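Long-range contacts in membrane lipoprotein TpN32 (Treponema pallidum, PDB 1XS5), which binds L-methionine in the cleft between its two lobes and probably serves as the periplasmic receptor of a methionine uptake system: residues H59-Q64 and S194-V199; E83-Y88 and A114-L119; A102-P107 and G167-G172. All coordinates share one frame; numbering follows the deposited sequence.

Interaction 1 (H59-Q64 and S194-V199). With MET (methionine), chain B.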
ATOM      1  N   HIS A  59      -2.822  -3.688  -2.332  1.00 12.09           N
ATOM      2  CA  HIS A  59      -3.031  -3.541  -3.775  1.00 14.46           C
ATOM      3  C   HIS A  59      -3.150  -4.969  -4.392  1.00 17.37           C
ATOM      4  O   HIS A  59      -2.932  -5.971  -3.698  1.00 13.39           O
ATOM      5  CB  HIS A  59      -1.895  -2.714  -4.409  1.00 10.40           C
ATOM      6  CG  HIS A  59      -0.521  -3.086  -3.953  1.00 14.01           C
ATOM      7  ND1 HIS A  59       0.029  -4.335  -4.141  1.00 12.12           N
ATOM      8  CD2 HIS A  59       0.443  -2.341  -3.374  1.00 10.70           C
ATOM      9  CE1 HIS A  59       1.272  -4.342  -3.704  1.00 11.93           C
ATOM     10  NE2 HIS A  59       1.547  -3.138  -3.235  1.00 14.72           N
ATOM     11  N   VAL A  60      -3.509  -5.081  -5.676  1.00 15.16           N
ATOM     12  CA  VAL A  60      -3.675  -6.402  -6.255  1.00 14.73           C
ATOM     13  C   VAL A  60      -2.439  -7.331  -6.268  1.00 12.02           C
ATOM     14  O   VAL A  60      -2.575  -8.535  -6.019  1.00 17.97           O
ATOM     15  CB  VAL A  60      -4.338  -6.317  -7.685  1.00 15.86           C
ATOM     16  CG1 VAL A  60      -4.417  -7.711  -8.292  1.00 13.43           C
ATOM     17  CG2 VAL A  60      -5.773  -5.771  -7.549  1.00 14.92           C
ATOM     18  N   PRO A  61      -1.228  -6.801  -6.586  1.00 13.45           N
ATOM     19  CA  PRO A  61      -0.054  -7.676  -6.576  1.00 16.90           C
ATOM     20  C   PRO A  61       0.147  -8.304  -5.179  1.00 14.21           C
ATOM     21  O   PRO A  61       0.554  -9.444  -5.061  1.00 16.39           O
ATOM     22  CB  PRO A  61       1.098  -6.726  -6.956  1.00 16.76           C
ATOM     23  CG  PRO A  61       0.453  -5.818  -7.966  1.00 17.87           C
ATOM     24  CD  PRO A  61      -0.926  -5.524  -7.288  1.00 14.54           C
ATOM     25  N   HIS A  62      -0.149  -7.555  -4.122  1.00 13.56           N
ATOM     26  CA  HIS A  62       0.001  -8.095  -2.774  1.00 13.45           C
ATOM     27  C   HIS A  62      -1.015  -9.225  -2.524  1.00 12.62           C
ATOM     28  O   HIS A  62      -0.675 -10.249  -1.978  1.00 14.76           O
ATOM     29  CB  HIS A  62      -0.152  -6.974  -1.736  1.00 11.13           C
ATOM     30  CG  HIS A  62       0.054  -7.442  -0.330  1.00 13.54           C
ATOM     31  ND1 HIS A  62      -0.965  -7.965   0.434  1.00 11.75           N
ATOM     32  CD2 HIS A  62       1.174  -7.538   0.416  1.00 10.68           C
ATOM     33  CE1 HIS A  62      -0.477  -8.357   1.599  1.00  8.44           C
ATOM     34  NE2 HIS A  62       0.823  -8.114   1.609  1.00 15.35           N
ATOM     35  N   MET A  63      -2.253  -9.003  -2.924  1.00 15.04           N
ATOM     36  CA  MET A  63      -3.338  -9.966  -2.794  1.00 16.26           C
ATOM     37  C   MET A  63      -2.979 -11.241  -3.579  1.00 18.46           C
ATOM     38  O   MET A  63      -3.183 -12.380  -3.095  1.00 16.59           O
ATOM     39  CB  MET A  63      -4.619  -9.349  -3.373  1.00 17.21           C
ATOM     40  CG  MET A  63      -5.855 -10.184  -3.121  1.00 17.26           C
ATOM     41  SD  MET A  63      -7.264  -9.623  -4.084  1.00 20.20           S
ATOM     42  CE  MET A  63      -6.751 -10.111  -5.789  1.00 18.86           C
ATOM     43  N   GLN A  64      -2.452 -11.046  -4.795  1.00 17.88           N
ATOM     44  CA  GLN A  64      -2.038 -12.189  -5.625  1.00 18.94           C
ATOM     45  C   GLN A  64      -0.949 -12.970  -4.959  1.00 20.96           C
ATOM     46  O   GLN A  64      -0.994 -14.202  -4.935  1.00 22.16           O
ATOM     47  CB  GLN A  64      -1.606 -11.722  -7.030  1.00 16.47           C
ATOM     48  CG  GLN A  64      -2.827 -11.236  -7.805  1.00 22.61           C
ATOM     49  CD  GLN A  64      -2.506 -10.561  -9.129  1.00 38.09           C
ATOM     50  OE1 GLN A  64      -1.411 -10.011  -9.316  1.00 38.92           O
ATOM     51  NE2 GLN A  64      -3.482 -10.571 -10.056  1.00 34.38           N
ATOM     52  N   SER A 194      -0.391   3.783 -10.478  1.00 19.58           N
ATOM     53  CA  SER A 194      -1.760   3.331 -10.706  1.00 24.78           C
ATOM     54  C   SER A 194      -1.896   1.796 -10.706  1.00 22.95           C
ATOM     55  O   SER A 194      -2.960   1.262 -10.355  1.00 27.46           O
ATOM     56  CB  SER A 194      -2.320   3.929 -12.003  1.00 28.91           C
ATOM     57  OG  SER A 194      -1.858   3.153 -13.102  1.00 42.78           O
ATOM     58  N   ALA A 195      -0.842   1.075 -11.086  1.00 22.56           N
ATOM     59  CA  ALA A 195      -0.879  -0.404 -11.072  1.00 19.12           C
ATOM     60  C   ALA A 195      -1.001  -0.951  -9.611  1.00 20.51           C
ATOM     61  O   ALA A 195      -1.438  -2.078  -9.357  1.00 19.06           O
ATOM     62  CB  ALA A 195       0.379  -0.953 -11.704  1.00 26.47           C
ATOM     63  N   TYR A 196      -0.595  -0.125  -8.663  1.00 19.48           N
ATOM     64  CA  TYR A 196      -0.614  -0.510  -7.267  1.00 15.42           C
ATOM     65  C   TYR A 196      -1.746   0.135  -6.495  1.00 16.07           C
ATOM     66  O   TYR A 196      -1.638   0.366  -5.289  1.00 15.41           O
ATOM     67  CB  TYR A 196       0.767  -0.206  -6.675  1.00 16.20           C
ATOM     68  CG  TYR A 196       1.823  -1.156  -7.231  1.00 14.42           C
ATOM     69  CD1 TYR A 196       1.982  -2.446  -6.694  1.00 14.96           C
ATOM     70  CD2 TYR A 196       2.640  -0.788  -8.311  1.00 15.78           C
ATOM     71  CE1 TYR A 196       2.921  -3.329  -7.208  1.00 13.37           C
ATOM     72  CE2 TYR A 196       3.583  -1.680  -8.840  1.00 13.66           C
ATOM     73  CZ  TYR A 196       3.718  -2.946  -8.277  1.00 13.76           C
ATOM     74  OH  TYR A 196       4.672  -3.826  -8.758  1.00 16.13           O
ATOM     75  N   ALA A 197      -2.846   0.415  -7.201  1.00 15.76           N
ATOM     76  CA  ALA A 197      -4.054   0.976  -6.576  1.00 12.17           C
ATOM     77  C   ALA A 197      -4.507   0.015  -5.457  1.00 15.13           C
ATOM     78  O   ALA A 197      -4.457  -1.224  -5.605  1.00 14.41           O
ATOM     79  CB  ALA A 197      -5.187   1.116  -7.632  1.00 13.41           C
ATOM     80  N   ASN A 198      -4.939   0.602  -4.338  1.00 15.98           N
ATOM     81  CA  ASN A 198      -5.409  -0.151  -3.177  1.00 13.33           C
ATOM     82  C   ASN A 198      -6.854  -0.513  -3.436  1.00 15.03           C
ATOM     83  O   ASN A 198      -7.649   0.309  -3.914  1.00 16.46           O
ATOM     84  CB  ASN A 198      -5.268   0.697  -1.922  1.00 12.50           C
ATOM     85  CG  ASN A 198      -3.813   0.742  -1.409  1.00 17.41           C
ATOM     86  OD1 ASN A 198      -3.578   0.760  -0.199  1.00 15.24           O
ATOM     87  ND2 ASN A 198      -2.830   0.753  -2.339  1.00 15.52           N
ATOM     88  N   VAL A 199      -7.202  -1.741  -3.079  1.00 13.09           N
ATOM     89  CA  VAL A 199      -8.519  -2.279  -3.391  1.00 15.52           C
ATOM     90  C   VAL A 199      -9.285  -2.816  -2.188  1.00 19.61           C
ATOM     91  O   VAL A 199      -8.700  -3.155  -1.144  1.00 16.07           O
ATOM     92  CB  VAL A 199      -8.383  -3.479  -4.359  1.00 17.95           C
ATOM     93  CG1 VAL A 199      -8.026  -3.007  -5.779  1.00 18.85           C
ATOM     94  CG2 VAL A 199      -7.265  -4.404  -3.862  1.00 14.33           C
TER
HETATM   95  N   MET B 301      -1.078   1.156   1.268  1.00 16.99           N
HETATM   96  CA  MET B 301       0.042   0.303   0.726  1.00 15.58           C
HETATM   97  C   MET B 301       0.652   0.847  -0.585  1.00 19.64           C
HETATM   98  O   MET B 301       1.901   0.907  -0.696  1.00 18.90           O
HETATM   99  CB  MET B 301      -0.459  -1.135   0.467  1.00 16.82           C
HETATM  100  CG  MET B 301       0.683  -2.094   0.206  1.00 13.47           C
HETATM  101  SD  MET B 301       0.168  -3.790  -0.148  1.00 12.43           S
HETATM  102  CE  MET B 301      -0.159  -4.347   1.578  1.00 10.58           C
HETATM  103  OXT MET B 301      -0.134   1.205  -1.490  1.00 20.90           O
HETATM  104  O   HOH W   1      -3.549  -2.704  -7.612  1.00 19.67           O
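The imidazole of His-59 is sandwiched between protein and ligand: CD1 of Tyr-196 lies over the centre of one ring face, and the sulphur of the bound methionine sits over the opposite face, offset toward the rim. On the tyrosine side the pair is edge-to-face, with centroids 4.8 Å apart and planes at 75°. On the ligand side NE2 of His-59 comes within 3.4 Å of methionine SD. Two bonds restrain the ring's rotation. His-59 stands at the N-cap position of helix 60-70, and its ND1 accepts from His-62 N at 3.2 Å in a capping bond, the donor tilted out of the ring plane; NE2 is bonded to Asn-112. The cap is reached because CG stands between the backbone N and the carbonyl carbon (chi1 45°), folding the ring back over the first helical turn.

The site belongs to a periplasmic binding protein, and the junction of strand 54-59 with helix 60-70 here meets strand 198-203, its antiparallel neighbour in the six-stranded sheet. Asn-198 presents its whole amide to the ligand: ND2 donates to the carboxylate OXT at 2.9 Å in a nearly straight bond (168°), and OD1 accepts from the amino group while also bonding His-14. His-62 closes the far end of the ligand, its ring centred under methionine CE. On Tyr-196, CE1 meets CG of Pro-61 at 3.6 Å, and a water accepts from Val-60 N while donating to the carbonyl oxygens of Ala-195 and Ala-197. Farther from the ligand, CG2 of Val-60 meets CG1 of Val-199 at 4.0 Å.

Interaction 2 (E83-Y88 and A114-L119). With MET (methionine), chain B.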
ATOM      1  N   GLU A  83      -1.504   5.351  -3.744  1.00 14.94           N
ATOM      2  CA  GLU A  83      -0.636   5.971  -2.722  1.00 14.59           C
ATOM      3  C   GLU A  83       0.762   5.846  -3.345  1.00 19.51           C
ATOM      4  O   GLU A  83       1.392   4.782  -3.208  1.00 18.32           O
ATOM      5  CB  GLU A  83      -0.608   5.073  -1.486  1.00 21.09           C
ATOM      6  CG  GLU A  83      -1.342   5.428  -0.312  1.00 21.15           C
ATOM      7  CD  GLU A  83      -1.372   4.224   0.654  1.00 18.55           C
ATOM      8  OE1 GLU A  83      -0.301   3.711   1.050  1.00 18.49           O
ATOM      9  OE2 GLU A  83      -2.480   3.789   0.975  1.00 22.62           O
ATOM     10  N   PRO A  84       1.264   6.891  -4.010  1.00 14.64           N
ATOM     11  CA  PRO A  84       2.594   6.758  -4.610  1.00 14.65           C
ATOM     12  C   PRO A  84       3.698   6.392  -3.639  1.00 14.07           C
ATOM     13  O   PRO A  84       3.806   6.927  -2.511  1.00 12.51           O
ATOM     14  CB  PRO A  84       2.848   8.129  -5.266  1.00 16.18           C
ATOM     15  CG  PRO A  84       1.436   8.697  -5.487  1.00 23.36           C
ATOM     16  CD  PRO A  84       0.736   8.260  -4.193  1.00 20.53           C
ATOM     17  N   LEU A  85       4.506   5.437  -4.098  1.00 13.03           N
ATOM     18  CA  LEU A  85       5.681   4.971  -3.336  1.00 11.98           C
ATOM     19  C   LEU A  85       6.830   5.926  -3.682  1.00 15.54           C
ATOM     20  O   LEU A  85       7.007   6.287  -4.865  1.00 13.20           O
ATOM     21  CB  LEU A  85       6.058   3.579  -3.803  1.00 15.35           C
ATOM     22  CG  LEU A  85       7.229   2.925  -3.081  1.00 15.87           C
ATOM     23  CD1 LEU A  85       6.777   2.613  -1.650  1.00 11.47           C
ATOM     24  CD2 LEU A  85       7.591   1.641  -3.789  1.00  8.43           C
ATOM     25  N   ALA A  86       7.609   6.331  -2.673  1.00 12.60           N
ATOM     26  CA  ALA A  86       8.729   7.238  -2.908  1.00  8.89           C
ATOM     27  C   ALA A  86       9.974   6.877  -2.087  1.00 11.46           C
ATOM     28  O   ALA A  86       9.866   6.193  -1.067  1.00 11.43           O
ATOM     29  CB  ALA A  86       8.307   8.686  -2.524  1.00 11.53           C
ATOM     30  N   LEU A  87      11.120   7.352  -2.561  1.00  8.76           N
ATOM     31  CA  LEU A  87      12.401   7.232  -1.861  1.00 11.11           C
ATOM     32  C   LEU A  87      12.503   8.516  -1.053  1.00 10.29           C
ATOM     33  O   LEU A  87      12.316   9.592  -1.588  1.00 13.32           O
ATOM     34  CB  LEU A  87      13.566   7.193  -2.857  1.00 13.27           C
ATOM     35  CG  LEU A  87      14.979   7.351  -2.268  1.00 16.26           C
ATOM     36  CD1 LEU A  87      15.354   6.195  -1.326  1.00  9.56           C
ATOM     37  CD2 LEU A  87      15.976   7.354  -3.442  1.00 13.28           C
ATOM     38  N   TYR A  88      12.780   8.398   0.240  1.00 13.16           N
ATOM     39  CA  TYR A  88      12.922   9.527   1.146  1.00 10.42           C
ATOM     40  C   TYR A  88      14.323   9.456   1.736  1.00 11.81           C
ATOM     41  O   TYR A  88      14.952   8.395   1.726  1.00 11.85           O
ATOM     42  CB  TYR A  88      11.907   9.419   2.303  1.00 13.02           C
ATOM     43  CG  TYR A  88      10.440   9.427   1.873  1.00 10.89           C
ATOM     44  CD1 TYR A  88       9.766  10.629   1.658  1.00 11.32           C
ATOM     45  CD2 TYR A  88       9.758   8.237   1.653  1.00  8.48           C
ATOM     46  CE1 TYR A  88       8.417  10.641   1.227  1.00  8.44           C
ATOM     47  CE2 TYR A  88       8.426   8.230   1.231  1.00  6.91           C
ATOM     48  CZ  TYR A  88       7.771   9.436   1.025  1.00 11.77           C
ATOM     49  OH  TYR A  88       6.478   9.429   0.590  1.00 11.70           O
ATOM     50  N   ALA A 114       9.647  -5.729  -4.793  1.00  9.35           N
ATOM     51  CA  ALA A 114       9.839  -5.601  -6.252  1.00 12.26           C
ATOM     52  C   ALA A 114       9.492  -4.197  -6.704  1.00 15.14           C
ATOM     53  O   ALA A 114      10.169  -3.625  -7.510  1.00 15.48           O
ATOM     54  CB  ALA A 114       8.926  -6.596  -7.004  1.00 14.38           C
ATOM     55  N   ARG A 115       8.376  -3.679  -6.202  1.00 14.72           N
ATOM     56  CA  ARG A 115       7.905  -2.333  -6.535  1.00 12.16           C
ATOM     57  C   ARG A 115       8.958  -1.282  -6.187  1.00 13.56           C
ATOM     58  O   ARG A 115       9.215  -0.351  -6.972  1.00 13.17           O
ATOM     59  CB  ARG A 115       6.611  -2.094  -5.744  1.00 12.51           C
ATOM     60  CG  ARG A 115       5.917  -0.788  -6.013  1.00 15.89           C
ATOM     61  CD  ARG A 115       4.732  -0.705  -5.061  1.00 13.45           C
ATOM     62  NE  ARG A 115       4.018   0.557  -5.199  1.00 12.92           N
ATOM     63  CZ  ARG A 115       3.114   0.939  -4.316  1.00 16.57           C
ATOM     64  NH1 ARG A 115       2.899   0.142  -3.285  1.00 11.22           N
ATOM     65  NH2 ARG A 115       2.411   2.059  -4.475  1.00 11.43           N
ATOM     66  N   ALA A 116       9.556  -1.425  -4.999  1.00 10.22           N
ATOM     67  CA  ALA A 116      10.579  -0.496  -4.541  1.00 11.17           C
ATOM     68  C   ALA A 116      11.865  -0.632  -5.394  1.00 16.25           C
ATOM     69  O   ALA A 116      12.512   0.356  -5.717  1.00 12.36           O
ATOM     70  CB  ALA A 116      10.899  -0.754  -3.061  1.00 12.95           C
ATOM     71  N   LEU A 117      12.211  -1.871  -5.751  1.00 12.17           N
ATOM     72  CA  LEU A 117      13.401  -2.118  -6.586  1.00 13.54           C
ATOM     73  C   LEU A 117      13.207  -1.472  -7.984  1.00  9.92           C
ATOM     74  O   LEU A 117      14.158  -0.900  -8.536  1.00 11.50           O
ATOM     75  CB  LEU A 117      13.640  -3.638  -6.684  1.00 10.49           C
ATOM     76  CG  LEU A 117      14.150  -4.269  -5.358  1.00 13.24           C
ATOM     77  CD1 LEU A 117      14.197  -5.834  -5.492  1.00 16.60           C
ATOM     78  CD2 LEU A 117      15.523  -3.750  -5.026  1.00 14.98           C
ATOM     79  N   ARG A 118      11.981  -1.537  -8.521  1.00 12.47           N
ATOM     80  CA  ARG A 118      11.701  -0.921  -9.824  1.00 14.74           C
ATOM     81  C   ARG A 118      11.675   0.630  -9.745  1.00 17.28           C
ATOM     82  O   ARG A 118      11.927   1.337 -10.738  1.00 14.65           O
ATOM     83  CB  ARG A 118      10.429  -1.518 -10.426  1.00 17.07           C
ATOM     84  CG  ARG A 118      10.646  -2.996 -10.687  1.00 21.92           C
ATOM     85  CD  ARG A 118      10.034  -3.536 -11.969  1.00 26.53           C
ATOM     86  NE  ARG A 118      10.539  -4.884 -12.290  1.00 30.01           N
ATOM     87  CZ  ARG A 118      10.046  -6.027 -11.805  1.00 31.92           C
ATOM     88  NH1 ARG A 118       9.001  -6.021 -10.957  1.00 32.94           N
ATOM     89  NH2 ARG A 118      10.602  -7.182 -12.172  1.00 26.91           N
ATOM     90  N   LEU A 119      11.392   1.152  -8.560  1.00 12.67           N
ATOM     91  CA  LEU A 119      11.465   2.600  -8.318  1.00 14.72           C
ATOM     92  C   LEU A 119      12.951   3.014  -8.374  1.00 10.68           C
ATOM     93  O   LEU A 119      13.322   3.993  -9.035  1.00 12.49           O
ATOM     94  CB  LEU A 119      10.864   2.910  -6.935  1.00 13.43           C
ATOM     95  CG  LEU A 119      10.916   4.360  -6.449  1.00 15.47           C
ATOM     96  CD1 LEU A 119       9.915   4.510  -5.279  1.00 14.30           C
ATOM     97  CD2 LEU A 119      12.372   4.727  -5.996  1.00 15.05           C
TER
HETATM   98  N   MET B 301      -1.078   1.156   1.268  1.00 16.99           N
HETATM   99  CA  MET B 301       0.042   0.303   0.726  1.00 15.58           C
HETATM  100  C   MET B 301       0.652   0.847  -0.585  1.00 19.64           C
HETATM  101  O   MET B 301       1.901   0.907  -0.696  1.00 18.90           O
HETATM  102  CB  MET B 301      -0.459  -1.135   0.467  1.00 16.82           C
HETATM  103  CG  MET B 301       0.683  -2.094   0.206  1.00 13.47           C
HETATM  104  SD  MET B 301       0.168  -3.790  -0.148  1.00 12.43           S
HETATM  105  CE  MET B 301      -0.159  -4.347   1.578  1.00 10.58           C
HETATM  106  OXT MET B 301      -0.134   1.205  -1.490  1.00 20.90           O
HETATM  107  O   HOH W   2      -0.826   2.433  -3.917  1.00 30.86           O
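Arg-115 reaches past Leu-85 to Glu-83 and the ligand, and its course from CB outward links the leucine packing to the methionine. CB starts toward the 83-88 segment, and CG, anti to the backbone N (chi1 -176°), leads into a fully extended chain. CG lies 3.7 Å from CD2 of Leu-85, and CD remains beside that same methyl. NE has both CB and CD2 of Leu-85 beside it, and CB stands 3.6 Å above the guanidinium plane, offset toward the rim. NH1 then donates to the carboxylate O of the bound methionine at 2.9 Å, with an angle of 146° at the hydrogen, and is also bonded to Asn-112. NH2 makes a weak, bent bond to the carbonyl oxygen of Glu-83, but its main partner is Glu-190, in a salt bridge.

Helix 110-122 here packs against the chain running from the interlobe cleft into strand 86-88, in the lobe of the binding protein that holds the five-stranded sheet. The two ends of the ligand are held by groups of probably complementary charge: Glu-83 OE1 accepts from its amino group at 2.7 Å, whereas Arg-115 serves the carboxylate. A water that accepts from Glu-83 N lies 2.8 Å from methionine OXT. One helical turn beyond Arg-115, CD1 of Leu-119 packs 3.8 Å from CG of Leu-85, while its CD2 approaches CB of Leu-87. Between these two helix residues, Ala-116 receives CD2 of Leu-85 against its CA at 3.7 Å.

Interaction 3 (A102-P107 and G167-G172). With MET (methionine), chain B.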
ATOM      1  N   ALA A 102      25.999   4.100  -0.125  1.00 33.44           N
ATOM      2  CA  ALA A 102      24.819   4.548   0.653  1.00 27.30           C
ATOM      3  C   ALA A 102      23.901   3.381   1.027  1.00 23.89           C
ATOM      4  O   ALA A 102      23.726   2.444   0.228  1.00 26.87           O
ATOM      5  CB  ALA A 102      24.028   5.587  -0.148  1.00 29.29           C
ATOM      6  N   VAL A 103      23.295   3.424   2.226  1.00 18.96           N
ATOM      7  CA  VAL A 103      22.394   2.321   2.641  1.00 18.12           C
ATOM      8  C   VAL A 103      20.917   2.701   2.404  1.00 19.27           C
ATOM      9  O   VAL A 103      20.443   3.704   2.941  1.00 19.24           O
ATOM     10  CB  VAL A 103      22.547   1.969   4.175  1.00 23.29           C
ATOM     11  CG1 VAL A 103      21.485   0.928   4.589  1.00 17.84           C
ATOM     12  CG2 VAL A 103      23.945   1.422   4.468  1.00 22.62           C
ATOM     13  N   ILE A 104      20.208   1.937   1.586  1.00 19.49           N
ATOM     14  CA  ILE A 104      18.793   2.242   1.308  1.00 13.13           C
ATOM     15  C   ILE A 104      17.917   1.072   1.784  1.00 14.24           C
ATOM     16  O   ILE A 104      18.087  -0.069   1.347  1.00 17.85           O
ATOM     17  CB  ILE A 104      18.572   2.501  -0.215  1.00 17.47           C
ATOM     18  CG1 ILE A 104      19.399   3.717  -0.659  1.00 18.93           C
ATOM     19  CG2 ILE A 104      17.098   2.751  -0.502  1.00 13.48           C
ATOM     20  CD1 ILE A 104      19.130   4.170  -2.127  1.00 19.80           C
ATOM     21  N   ALA A 105      16.976   1.359   2.681  1.00 13.90           N
ATOM     22  CA  ALA A 105      16.082   0.347   3.221  1.00 12.11           C
ATOM     23  C   ALA A 105      14.832   0.271   2.359  1.00 11.37           C
ATOM     24  O   ALA A 105      14.289   1.306   1.968  1.00 13.22           O
ATOM     25  CB  ALA A 105      15.682   0.732   4.649  1.00 15.98           C
ATOM     26  N   ILE A 106      14.349  -0.941   2.114  1.00 10.89           N
ATOM     27  CA  ILE A 106      13.150  -1.146   1.323  1.00 10.82           C
ATOM     28  C   ILE A 106      12.228  -2.180   1.975  1.00 11.28           C
ATOM     29  O   ILE A 106      12.655  -2.944   2.859  1.00 16.72           O
ATOM     30  CB  ILE A 106      13.529  -1.631  -0.104  1.00 13.26           C
ATOM     31  CG1 ILE A 106      14.272  -2.961  -0.031  1.00 13.68           C
ATOM     32  CG2 ILE A 106      14.464  -0.617  -0.791  1.00 15.25           C
ATOM     33  CD1 ILE A 106      14.761  -3.408  -1.435  1.00 12.97           C
ATOM     34  N   PRO A 107      10.976  -2.274   1.509  1.00 10.57           N
ATOM     35  CA  PRO A 107      10.049  -3.233   2.091  1.00 11.87           C
ATOM     36  C   PRO A 107      10.552  -4.655   1.925  1.00 18.98           C
ATOM     37  O   PRO A 107      11.232  -4.968   0.952  1.00 15.36           O
ATOM     38  CB  PRO A 107       8.759  -3.003   1.292  1.00 15.25           C
ATOM     39  CG  PRO A 107       8.807  -1.563   0.976  1.00 12.71           C
ATOM     40  CD  PRO A 107      10.273  -1.397   0.544  1.00 12.53           C
ATOM     41  N   GLY A 167      18.771   6.378   3.059  1.00 13.26           N
ATOM     42  CA  GLY A 167      17.468   6.625   2.438  1.00 14.84           C
ATOM     43  C   GLY A 167      16.546   5.434   2.678  1.00 15.09           C
ATOM     44  O   GLY A 167      16.987   4.384   3.162  1.00 16.21           O
ATOM     45  N   ALA A 168      15.262   5.579   2.339  1.00 14.62           N
ATOM     46  CA  ALA A 168      14.324   4.488   2.493  1.00 13.66           C
ATOM     47  C   ALA A 168      13.174   4.681   1.521  1.00 13.29           C
ATOM     48  O   ALA A 168      12.727   5.836   1.301  1.00 15.07           O
ATOM     49  CB  ALA A 168      13.764   4.462   3.911  1.00 12.13           C
ATOM     50  N   VAL A 169      12.730   3.574   0.930  1.00 11.92           N
ATOM     51  CA  VAL A 169      11.565   3.586   0.002  1.00 10.26           C
ATOM     52  C   VAL A 169      10.417   3.180   0.926  1.00 13.02           C
ATOM     53  O   VAL A 169      10.339   2.022   1.352  1.00 13.57           O
ATOM     54  CB  VAL A 169      11.774   2.566  -1.116  1.00  8.08           C
ATOM     55  CG1 VAL A 169      10.554   2.509  -2.012  1.00 10.23           C
ATOM     56  CG2 VAL A 169      13.033   3.000  -1.960  1.00 12.23           C
ATOM     57  N   ILE A 170       9.512   4.133   1.210  1.00 11.43           N
ATOM     58  CA  ILE A 170       8.455   3.909   2.198  1.00 11.56           C
ATOM     59  C   ILE A 170       7.051   3.954   1.638  1.00 12.02           C
ATOM     60  O   ILE A 170       6.716   4.896   0.920  1.00 11.51           O
ATOM     61  CB  ILE A 170       8.594   4.947   3.377  1.00  7.75           C
ATOM     62  CG1 ILE A 170      10.018   4.873   3.955  1.00 12.04           C
ATOM     63  CG2 ILE A 170       7.635   4.572   4.576  1.00  8.87           C
ATOM     64  CD1 ILE A 170      10.351   5.948   4.991  1.00 13.12           C
ATOM     65  N   ASN A 171       6.242   2.922   1.924  1.00  7.55           N
ATOM     66  CA  ASN A 171       4.844   2.928   1.446  1.00 11.14           C
ATOM     67  C   ASN A 171       4.160   4.234   1.898  1.00 12.67           C
ATOM     68  O   ASN A 171       4.366   4.686   3.041  1.00 13.03           O
ATOM     69  CB  ASN A 171       3.997   1.816   2.056  1.00 11.30           C
ATOM     70  CG  ASN A 171       4.585   0.435   1.805  1.00 21.00           C
ATOM     71  OD1 ASN A 171       5.559   0.057   2.445  1.00 20.27           O
ATOM     72  ND2 ASN A 171       4.008  -0.294   0.860  1.00 12.72           N
ATOM     73  N   GLY A 172       3.266   4.735   1.060  1.00  8.20           N
ATOM     74  CA  GLY A 172       2.586   5.980   1.388  1.00 15.87           C
ATOM     75  C   GLY A 172       1.883   5.973   2.738  1.00 13.76           C
ATOM     76  O   GLY A 172       2.012   6.938   3.486  1.00 15.79           O
TER
HETATM   77  N   MET B 301      -1.078   1.156   1.268  1.00 16.99           N
HETATM   78  CA  MET B 301       0.042   0.303   0.726  1.00 15.58           C
HETATM   79  C   MET B 301       0.652   0.847  -0.585  1.00 19.64           C
HETATM   80  O   MET B 301       1.901   0.907  -0.696  1.00 18.90           O
HETATM   81  CB  MET B 301      -0.459  -1.135   0.467  1.00 16.82           C
HETATM   82  CG  MET B 301       0.683  -2.094   0.206  1.00 13.47           C
HETATM   83  SD  MET B 301       0.168  -3.790  -0.148  1.00 12.43           S
HETATM   84  CE  MET B 301      -0.159  -4.347   1.578  1.00 10.58           C
HETATM   85  OXT MET B 301      -0.134   1.205  -1.490  1.00 20.90           O
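Gly-167 opens the pairing with strand 103-107: its N donates to the carbonyl oxygen of Val-103 at 3.2 Å, and its own O accepts from Ala-105 N at 3.1 Å. The two bonds straddle Ile-104, whose CA also points a hydrogen at Gly-167 O. Both strands run the same way, their axes 15° apart, so this is a parallel ladder in which Ile-104 pairs with Gly-167 and Ala-105 with Ala-168.

Ala-168 comes next. Its CB projects on the same sheet face as that of Ala-105, the two methyls 4.3 Å apart, and its CA also makes a CA-H...O contact with Ala-105 O.

The main bond to that oxygen comes from Val-169, whose N meets Ala-105 O at 2.9 Å with the C=O...N angle close to linear at 173°. The two strands are neighbours in the five-stranded mixed sheet of one lobe of the binding protein, with strand 149-153 on the other side of 103-107. On the side chain of Val-169, CG2 lies anti to the carbonyl carbon and is placed against CG2 of Ile-106 at 4.1 Å, the two side chains running side by side; CG2 of Ile-104 lies slightly farther off. Helix 110-122 packs on this face, with Ala-116 on Val-169 and Leu-117 on Ile-106.

Hydrogen bonding between these two strands ends after Val-169, because Pro-107 has no N-H to offer. Its CD instead rests 3.5 Å from Val-169 O. Ile-170 turns away, and Asn-171 stands at the N-cap position of helix 172-177. OD1 of Asn-171 lies near Pro-107 CG, and ND2 donates to the carboxylate O of the bound methionine at 2.9 Å, almost straight at 171°.

The buried Val-169 O, which has no polar partner, is therefore the price of a proline at the strand end, two residues before the ligand-binding Asn-171.

How the interactions relate
Along the chain, interactions 2 and 3 lie inside the loop closed by interaction 1, and their segments alternate. Interaction 1 lies in the lobe of the six-stranded sheet, where strand 54-59 passes into helix 60-70 and strand 198-203 begins. Interactions 2 and 3, with centres about 8 Å apart, share the five-stranded sheet: strands 86-88 and 167-170 are neighbours in it, and helix 110-122 follows strand 103-107. The centres of interactions 1 and 3 are about 19 Å apart, their nearest atoms about 6 Å, yet all three touch the same methionine. Interaction 1 meets interaction 2 where Tyr-196 and His-59 pack against Arg-115. The ligand bridges two lobes, consistent with the closed, ligand-bound form of a periplasmic binding protein.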